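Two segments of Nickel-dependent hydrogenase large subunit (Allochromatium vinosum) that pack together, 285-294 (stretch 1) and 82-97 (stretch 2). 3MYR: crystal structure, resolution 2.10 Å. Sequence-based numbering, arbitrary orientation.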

ATOM      1  N   GLY B 285      11.339   7.983 -13.399  1.00 25.16           N
ATOM      2  CA  GLY B 285      11.182   7.086 -14.546  1.00 23.52           C
ATOM      3  C   GLY B 285      11.299   5.604 -14.143  1.00 26.01           C
ATOM      4  O   GLY B 285      11.732   5.274 -13.021  1.00 23.67           O
ATOM      5  N   ASP B 286      10.859   4.699 -15.021  1.00 24.80           N
ATOM      6  CA  ASP B 286      10.857   3.270 -14.707  1.00 24.84           C
ATOM      7  C   ASP B 286      10.482   2.441 -15.935  1.00 24.22           C
ATOM      8  O   ASP B 286      10.056   2.997 -16.943  1.00 25.47           O
ATOM      9  CB  ASP B 286       9.844   2.974 -13.594  1.00 24.07           C
ATOM     10  CG  ASP B 286      10.261   1.767 -12.735  1.00 26.20           C
ATOM     11  OD1 ASP B 286       9.927   1.742 -11.540  1.00 31.74           O
ATOM     12  OD2 ASP B 286      10.874   0.807 -13.278  1.00 26.52           O
ATOM     13  N   LEU B 287      10.608   1.124 -15.809  1.00 21.77           N
ATOM     14  CA  LEU B 287      10.072   0.153 -16.749  1.00 24.29           C
ATOM     15  C   LEU B 287      10.889   0.086 -18.044  1.00 25.14           C
ATOM     16  O   LEU B 287      10.425   0.481 -19.130  1.00 25.72           O
ATOM     17  CB  LEU B 287       8.583   0.308 -17.006  1.00 21.77           C
ATOM     18  CG  LEU B 287       7.755   0.126 -15.697  1.00 26.35           C
ATOM     19  CD1 LEU B 287       6.347   0.714 -15.960  1.00 19.56           C
ATOM     20  CD2 LEU B 287       7.659  -1.372 -15.263  1.00 18.91           C
ATOM     21  N   PRO B 288      12.106  -0.466 -17.928  1.00 26.12           N
ATOM     22  CA  PRO B 288      13.000  -0.569 -19.114  1.00 28.22           C
ATOM     23  C   PRO B 288      12.537  -1.682 -20.080  1.00 29.54           C
ATOM     24  O   PRO B 288      11.970  -2.657 -19.625  1.00 30.79           O
ATOM     25  CB  PRO B 288      14.358  -0.933 -18.484  1.00 26.76           C
ATOM     26  CG  PRO B 288      13.959  -1.726 -17.213  1.00 26.02           C
ATOM     27  CD  PRO B 288      12.767  -0.913 -16.675  1.00 25.22           C
ATOM     28  N   THR B 289      12.768  -1.530 -21.388  1.00 31.35           N
ATOM     29  CA  THR B 289      12.427  -2.524 -22.398  1.00 33.65           C
ATOM     30  C   THR B 289      13.349  -3.757 -22.331  1.00 35.25           C
ATOM     31  O   THR B 289      12.947  -4.867 -22.716  1.00 35.08           O
ATOM     32  CB  THR B 289      12.560  -1.957 -23.859  1.00 35.58           C
ATOM     33  OG1 THR B 289      13.866  -1.417 -24.004  1.00 37.35           O
ATOM     34  CG2 THR B 289      11.532  -0.859 -24.156  1.00 32.11           C
ATOM     35  N   GLY B 290      14.549  -3.575 -21.784  1.00 36.29           N
ATOM     36  CA  GLY B 290      15.555  -4.625 -21.802  1.00 36.51           C
ATOM     37  C   GLY B 290      16.127  -4.900 -20.427  1.00 38.43           C
ATOM     38  O   GLY B 290      15.595  -4.447 -19.403  1.00 38.82           O
ATOM     39  N   ALA B 291      17.212  -5.678 -20.390  1.00 38.42           N
ATOM     40  CA  ALA B 291      17.762  -6.222 -19.140  1.00 36.84           C
ATOM     41  C   ALA B 291      18.336  -5.096 -18.317  1.00 37.54           C
ATOM     42  O   ALA B 291      18.143  -5.055 -17.083  1.00 38.38           O
ATOM     43  CB  ALA B 291      18.835  -7.290 -19.429  1.00 35.10           C
ATOM     44  N   SER B 292      19.018  -4.153 -18.975  1.00 36.06           N
ATOM     45  CA  SER B 292      19.668  -3.086 -18.216  1.00 36.44           C
ATOM     46  C   SER B 292      18.699  -1.937 -17.794  1.00 36.30           C
ATOM     47  O   SER B 292      17.728  -1.604 -18.508  1.00 34.30           O
ATOM     48  CB  SER B 292      20.889  -2.559 -18.990  1.00 38.26           C
ATOM     49  OG  SER B 292      20.823  -1.166 -19.102  1.00 37.82           O
ATOM     50  N   LEU B 293      18.918  -1.395 -16.597  1.00 36.94           N
ATOM     51  CA  LEU B 293      18.009  -0.371 -16.037  1.00 37.03           C
ATOM     52  C   LEU B 293      18.406   0.997 -16.613  1.00 37.11           C
ATOM     53  O   LEU B 293      18.886   1.877 -15.903  1.00 35.82           O
ATOM     54  CB  LEU B 293      18.118  -0.359 -14.514  1.00 37.24           C
ATOM     55  CG  LEU B 293      16.913  -0.219 -13.574  1.00 40.15           C
ATOM     56  CD1 LEU B 293      17.010   0.920 -12.600  1.00 42.01           C
ATOM     57  CD2 LEU B 293      15.532  -0.323 -14.236  1.00 38.26           C
ATOM     58  N   ASP B 294      18.248   1.148 -17.925  1.00 36.82           N
ATOM     59  CA  ASP B 294      18.805   2.265 -18.650  1.00 36.08           C
ATOM     60  C   ASP B 294      17.672   3.256 -18.876  1.00 35.86           C
ATOM     61  O   ASP B 294      16.681   2.924 -19.536  1.00 35.52           O
ATOM     62  CB  ASP B 294      19.338   1.756 -19.976  1.00 36.50           C
ATOM     63  CG  ASP B 294      19.834   2.869 -20.898  1.00 39.97           C
ATOM     64  OD1 ASP B 294      20.326   2.495 -21.976  1.00 47.27           O
ATOM     65  OD2 ASP B 294      19.724   4.089 -20.596  1.00 41.24           O
TER
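Stretch 2 (82-97) IELPLNAQLIRNLMIG

One side of a helix lies against an extended and then looping segment in a largely van der Waals contact, punctuated by two close approaches of side-chain amides to backbone carbonyls and by one bridging water. The segments are far apart in sequence, touching residues being at least 190 positions apart, and together they bury 562 Å². Stretch 2 enters as an extended loop, Ile82 to Pro85, with psi between 130° and 153°; Pro85 occupies the N-cap position, and the helix runs from Leu86 through Gly97 and onward. Its i to i+4 ladder starts with Gln89 N to Pro85 O at 3.2 Å and reaches Gly97 N to Asn93 O at 2.8 Å.

The helix runs roughly antiparallel to the weakly bonded strand at about 286-288: the angle between their directions is 141° (signed crossing angle -141°), and the axes approach to 8.7 Å. The register agrees with this direction, with Leu287 nearest Asn93 (CA to CA 5.9 Å), Ala291 nearest Leu86 (CA to CA 4.3 Å) and Ser292 nearest Glu83 (CA to CA 6.5 Å).

Gln89, Asn93 and Ile96, spaced three to four residues apart and so on one side of the helix, direct their CA-to-CB bonds toward stretch 1. Toward the C-terminal end of the helix segment, Leu287 CD2 packs on Ile96 CG2 at 3.8 Å; the Leu287 CA-to-CB bond points sideways, but the m, t rotamer brings the end of the side chain nearer. The same Leu287 CD2 also packs beside the Asn93 amide. Pro288 is next along the strand: its CG is 3.8 Å from Gln89 CD, and its O is 2.8 Å from Asn93 OD1 as modelled. Gln89 OE1 likewise lies 2.7 Å from Ala291 O; both amides are probably turned over in the model, so their hydrogen bonding is left open.

At Gly290 the backbone itself meets the helix, with O 3.2 Å from Gln89 CG and C 3.9 Å from Leu86 CD1. Ala291 has the largest area covered by the other stretch. It sits at the start of the helix, its CB 3.6 Å from Leu84 O and 4.2 Å from Leu86 CB, while its N lies 3.6 Å from Leu86 CD1. Water 1 links the backbones here, accepting from Leu84 N at 3.0 Å and donating to Ala291 O at 2.8 Å. Beyond it, the end of the Glu83 side chain comes in, with OE1 3.6 Å from Ser292 CB.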

ATOM      1  N   ILE B  82      25.316  -4.956 -10.027  1.00 29.35           N
ATOM      2  CA  ILE B  82      24.906  -6.240 -10.523  1.00 29.45           C
ATOM      3  C   ILE B  82      23.968  -5.951 -11.699  1.00 30.53           C
ATOM      4  O   ILE B  82      23.023  -5.204 -11.539  1.00 30.39           O
ATOM      5  CB  ILE B  82      24.159  -6.932  -9.413  1.00 27.28           C
ATOM      6  CG1 ILE B  82      25.115  -7.127  -8.253  1.00 26.46           C
ATOM      7  CG2 ILE B  82      23.505  -8.220  -9.914  1.00 25.64           C
ATOM      8  CD1 ILE B  82      24.409  -7.577  -6.919  1.00 28.07           C
ATOM      9  N   GLU B  83      24.184  -6.572 -12.852  1.00 32.06           N
ATOM     10  CA  GLU B  83      23.177  -6.541 -13.957  1.00 34.43           C
ATOM     11  C   GLU B  83      22.220  -7.717 -13.845  1.00 29.48           C
ATOM     12  O   GLU B  83      22.650  -8.848 -13.616  1.00 29.85           O
ATOM     13  CB  GLU B  83      23.880  -6.714 -15.337  1.00 37.35           C
ATOM     14  CG  GLU B  83      24.741  -5.555 -15.799  1.00 49.60           C
ATOM     15  CD  GLU B  83      23.970  -4.568 -16.686  1.00 63.96           C
ATOM     16  OE1 GLU B  83      23.114  -5.005 -17.540  1.00 66.69           O
ATOM     17  OE2 GLU B  83      24.239  -3.349 -16.520  1.00 65.70           O
ATOM     18  N   LEU B  84      20.939  -7.488 -14.078  1.00 28.39           N
ATOM     19  CA  LEU B  84      19.964  -8.572 -14.039  1.00 28.18           C
ATOM     20  C   LEU B  84      19.985  -9.346 -15.340  1.00 27.74           C
ATOM     21  O   LEU B  84      20.062  -8.731 -16.395  1.00 25.75           O
ATOM     22  CB  LEU B  84      18.548  -8.014 -13.937  1.00 28.75           C
ATOM     23  CG  LEU B  84      18.023  -7.400 -12.665  1.00 33.40           C
ATOM     24  CD1 LEU B  84      16.475  -7.329 -12.766  1.00 28.28           C
ATOM     25  CD2 LEU B  84      18.463  -8.194 -11.473  1.00 28.43           C
ATOM     26  N   PRO B  85      19.633 -10.637 -15.287  1.00 26.53           N
ATOM     27  CA  PRO B  85      19.265 -11.334 -16.532  1.00 25.56           C
ATOM     28  C   PRO B  85      17.950 -10.815 -17.101  1.00 25.00           C
ATOM     29  O   PRO B  85      17.042 -10.375 -16.354  1.00 23.12           O
ATOM     30  CB  PRO B  85      19.068 -12.800 -16.091  1.00 26.45           C
ATOM     31  CG  PRO B  85      19.523 -12.876 -14.635  1.00 26.61           C
ATOM     32  CD  PRO B  85      19.458 -11.468 -14.083  1.00 26.28           C
ATOM     33  N   LEU B  86      17.785 -10.934 -18.413  1.00 24.89           N
ATOM     34  CA  LEU B  86      16.600 -10.350 -19.076  1.00 24.50           C
ATOM     35  C   LEU B  86      15.294 -10.893 -18.433  1.00 23.94           C
ATOM     36  O   LEU B  86      14.339 -10.135 -18.228  1.00 21.06           O
ATOM     37  CB  LEU B  86      16.612 -10.656 -20.575  1.00 24.70           C
ATOM     38  CG  LEU B  86      15.442 -10.104 -21.395  1.00 28.53           C
ATOM     39  CD1 LEU B  86      15.231  -8.588 -21.210  1.00 28.81           C
ATOM     40  CD2 LEU B  86      15.760 -10.370 -22.910  1.00 31.50           C
ATOM     41  N   ASN B  87      15.229 -12.198 -18.164  1.00 21.44           N
ATOM     42  CA  ASN B  87      13.938 -12.768 -17.720  1.00 20.98           C
ATOM     43  C   ASN B  87      13.598 -12.144 -16.376  1.00 21.66           C
ATOM     44  O   ASN B  87      12.434 -11.881 -16.088  1.00 20.92           O
ATOM     45  CB  ASN B  87      14.028 -14.274 -17.512  1.00 20.95           C
ATOM     46  CG  ASN B  87      14.134 -15.027 -18.800  1.00 23.16           C
ATOM     47  OD1 ASN B  87      13.644 -14.573 -19.833  1.00 26.08           O
ATOM     48  ND2 ASN B  87      14.806 -16.213 -18.764  1.00 22.78           N
ATOM     49  N   ALA B  88      14.615 -11.868 -15.543  1.00 20.71           N
ATOM     50  CA  ALA B  88      14.310 -11.257 -14.255  1.00 20.27           C
ATOM     51  C   ALA B  88      13.712  -9.860 -14.465  1.00 21.38           C
ATOM     52  O   ALA B  88      12.795  -9.417 -13.739  1.00 20.88           O
ATOM     53  CB  ALA B  88      15.579 -11.189 -13.366  1.00 18.33           C
ATOM     54  N   GLN B  89      14.280  -9.123 -15.405  1.00 22.48           N
ATOM     55  CA  GLN B  89      13.851  -7.770 -15.633  1.00 22.52           C
ATOM     56  C   GLN B  89      12.418  -7.734 -16.176  1.00 21.64           C
ATOM     57  O   GLN B  89      11.603  -6.932 -15.724  1.00 21.17           O
ATOM     58  CB  GLN B  89      14.826  -7.025 -16.582  1.00 22.32           C
ATOM     59  CG  GLN B  89      14.547  -5.498 -16.573  1.00 20.55           C
ATOM     60  CD  GLN B  89      15.125  -4.779 -15.318  1.00 29.88           C
ATOM     61  OE1 GLN B  89      16.223  -4.214 -15.359  1.00 28.40           O
ATOM     62  NE2 GLN B  89      14.359  -4.742 -14.251  1.00 22.69           N
ATOM     63  N   LEU B  90      12.082  -8.655 -17.080  1.00 22.10           N
ATOM     64  CA  LEU B  90      10.715  -8.779 -17.612  1.00 21.95           C
ATOM     65  C   LEU B  90       9.734  -9.174 -16.540  1.00 21.62           C
ATOM     66  O   LEU B  90       8.589  -8.673 -16.479  1.00 21.03           O
ATOM     67  CB  LEU B  90      10.643  -9.837 -18.697  1.00 21.37           C
ATOM     68  CG  LEU B  90      10.968  -9.389 -20.143  1.00 28.73           C
ATOM     69  CD1 LEU B  90      10.986  -7.944 -20.535  1.00 29.33           C
ATOM     70  CD2 LEU B  90      11.825 -10.252 -20.902  1.00 25.15           C
ATOM     71  N   ILE B  91      10.137 -10.138 -15.722  1.00 20.09           N
ATOM     72  CA  ILE B  91       9.275 -10.519 -14.611  1.00 20.00           C
ATOM     73  C   ILE B  91       9.037  -9.343 -13.631  1.00 21.17           C
ATOM     74  O   ILE B  91       7.902  -9.115 -13.240  1.00 20.32           O
ATOM     75  CB  ILE B  91       9.753 -11.796 -13.910  1.00 17.86           C
ATOM     76  CG1 ILE B  91       9.517 -12.981 -14.877  1.00 18.44           C
ATOM     77  CG2 ILE B  91       8.961 -11.975 -12.485  1.00 15.20           C
ATOM     78  CD1 ILE B  91      10.354 -14.325 -14.488  1.00 16.49           C
ATOM     79  N   ARG B  92      10.089  -8.556 -13.332  1.00 18.62           N
ATOM     80  CA  ARG B  92       9.890  -7.438 -12.475  1.00 19.97           C
ATOM     81  C   ARG B  92       8.931  -6.416 -13.113  1.00 18.95           C
ATOM     82  O   ARG B  92       8.074  -5.916 -12.428  1.00 19.40           O
ATOM     83  CB  ARG B  92      11.187  -6.750 -12.057  1.00 17.67           C
ATOM     84  CG  ARG B  92      11.951  -7.500 -10.923  1.00 19.71           C
ATOM     85  CD  ARG B  92      13.358  -6.791 -10.670  1.00 18.43           C
ATOM     86  NE  ARG B  92      14.177  -7.488  -9.680  1.00 19.43           N
ATOM     87  CZ  ARG B  92      15.377  -7.069  -9.289  1.00 20.31           C
ATOM     88  NH1 ARG B  92      15.843  -5.865  -9.722  1.00 17.18           N
ATOM     89  NH2 ARG B  92      16.064  -7.799  -8.420  1.00 19.00           N
ATOM     90  N   ASN B  93       9.085  -6.126 -14.405  1.00 18.74           N
ATOM     91  CA  ASN B  93       8.181  -5.208 -15.074  1.00 19.67           C
ATOM     92  C   ASN B  93       6.743  -5.697 -14.975  1.00 19.73           C
ATOM     93  O   ASN B  93       5.829  -4.904 -14.717  1.00 20.20           O
ATOM     94  CB  ASN B  93       8.496  -5.044 -16.584  1.00 17.64           C
ATOM     95  CG  ASN B  93       9.722  -4.189 -16.858  1.00 23.87           C
ATOM     96  OD1 ASN B  93      10.168  -4.090 -18.036  1.00 26.23           O
ATOM     97  ND2 ASN B  93      10.295  -3.595 -15.829  1.00 17.50           N
ATOM     98  N   LEU B  94       6.521  -6.975 -15.297  1.00 19.06           N
ATOM     99  CA  LEU B  94       5.185  -7.549 -15.209  1.00 17.33           C
ATOM    100  C   LEU B  94       4.565  -7.415 -13.802  1.00 18.42           C
ATOM    101  O   LEU B  94       3.383  -7.035 -13.638  1.00 18.99           O
ATOM    102  CB  LEU B  94       5.250  -9.030 -15.609  1.00 19.11           C
ATOM    103  CG  LEU B  94       5.382  -9.286 -17.125  1.00 21.65           C
ATOM    104  CD1 LEU B  94       5.863 -10.741 -17.400  1.00 16.84           C
ATOM    105  CD2 LEU B  94       4.012  -9.031 -17.833  1.00 19.81           C
ATOM    106  N   MET B  95       5.360  -7.682 -12.768  1.00 18.47           N
ATOM    107  CA  MET B  95       4.862  -7.581 -11.386  1.00 18.72           C
ATOM    108  C   MET B  95       4.591  -6.116 -11.068  1.00 19.06           C
ATOM    109  O   MET B  95       3.625  -5.806 -10.374  1.00 20.72           O
ATOM    110  CB  MET B  95       5.908  -8.161 -10.424  1.00 17.03           C
ATOM    111  CG  MET B  95       6.049  -9.683 -10.565  1.00 19.58           C
ATOM    112  SD  MET B  95       7.306 -10.380  -9.428  1.00 32.27           S
ATOM    113  CE  MET B  95       8.630  -9.165  -9.341  1.00 41.52           C
ATOM    114  N   ILE B  96       5.452  -5.206 -11.539  1.00 18.35           N
ATOM    115  CA  ILE B  96       5.202  -3.781 -11.303  1.00 20.08           C
ATOM    116  C   ILE B  96       3.915  -3.346 -11.982  1.00 19.52           C
ATOM    117  O   ILE B  96       3.064  -2.724 -11.361  1.00 22.15           O
ATOM    118  CB  ILE B  96       6.388  -2.876 -11.780  1.00 20.97           C
ATOM    119  CG1 ILE B  96       7.608  -3.148 -10.927  1.00 21.83           C
ATOM    120  CG2 ILE B  96       5.998  -1.310 -11.835  1.00 17.79           C
ATOM    121  CD1 ILE B  96       8.932  -2.633 -11.629  1.00 19.70           C
ATOM    122  N   GLY B  97       3.737  -3.707 -13.245  1.00 21.54           N
ATOM    123  CA  GLY B  97       2.482  -3.351 -13.979  1.00 19.01           C
ATOM    124  C   GLY B  97       1.274  -3.947 -13.224  1.00 19.75           C
ATOM    125  O   GLY B  97       0.281  -3.249 -13.001  1.00 20.29           O
TER
HETATM  126  O   HOH W   1      19.852  -4.838 -14.900  1.00 30.42           O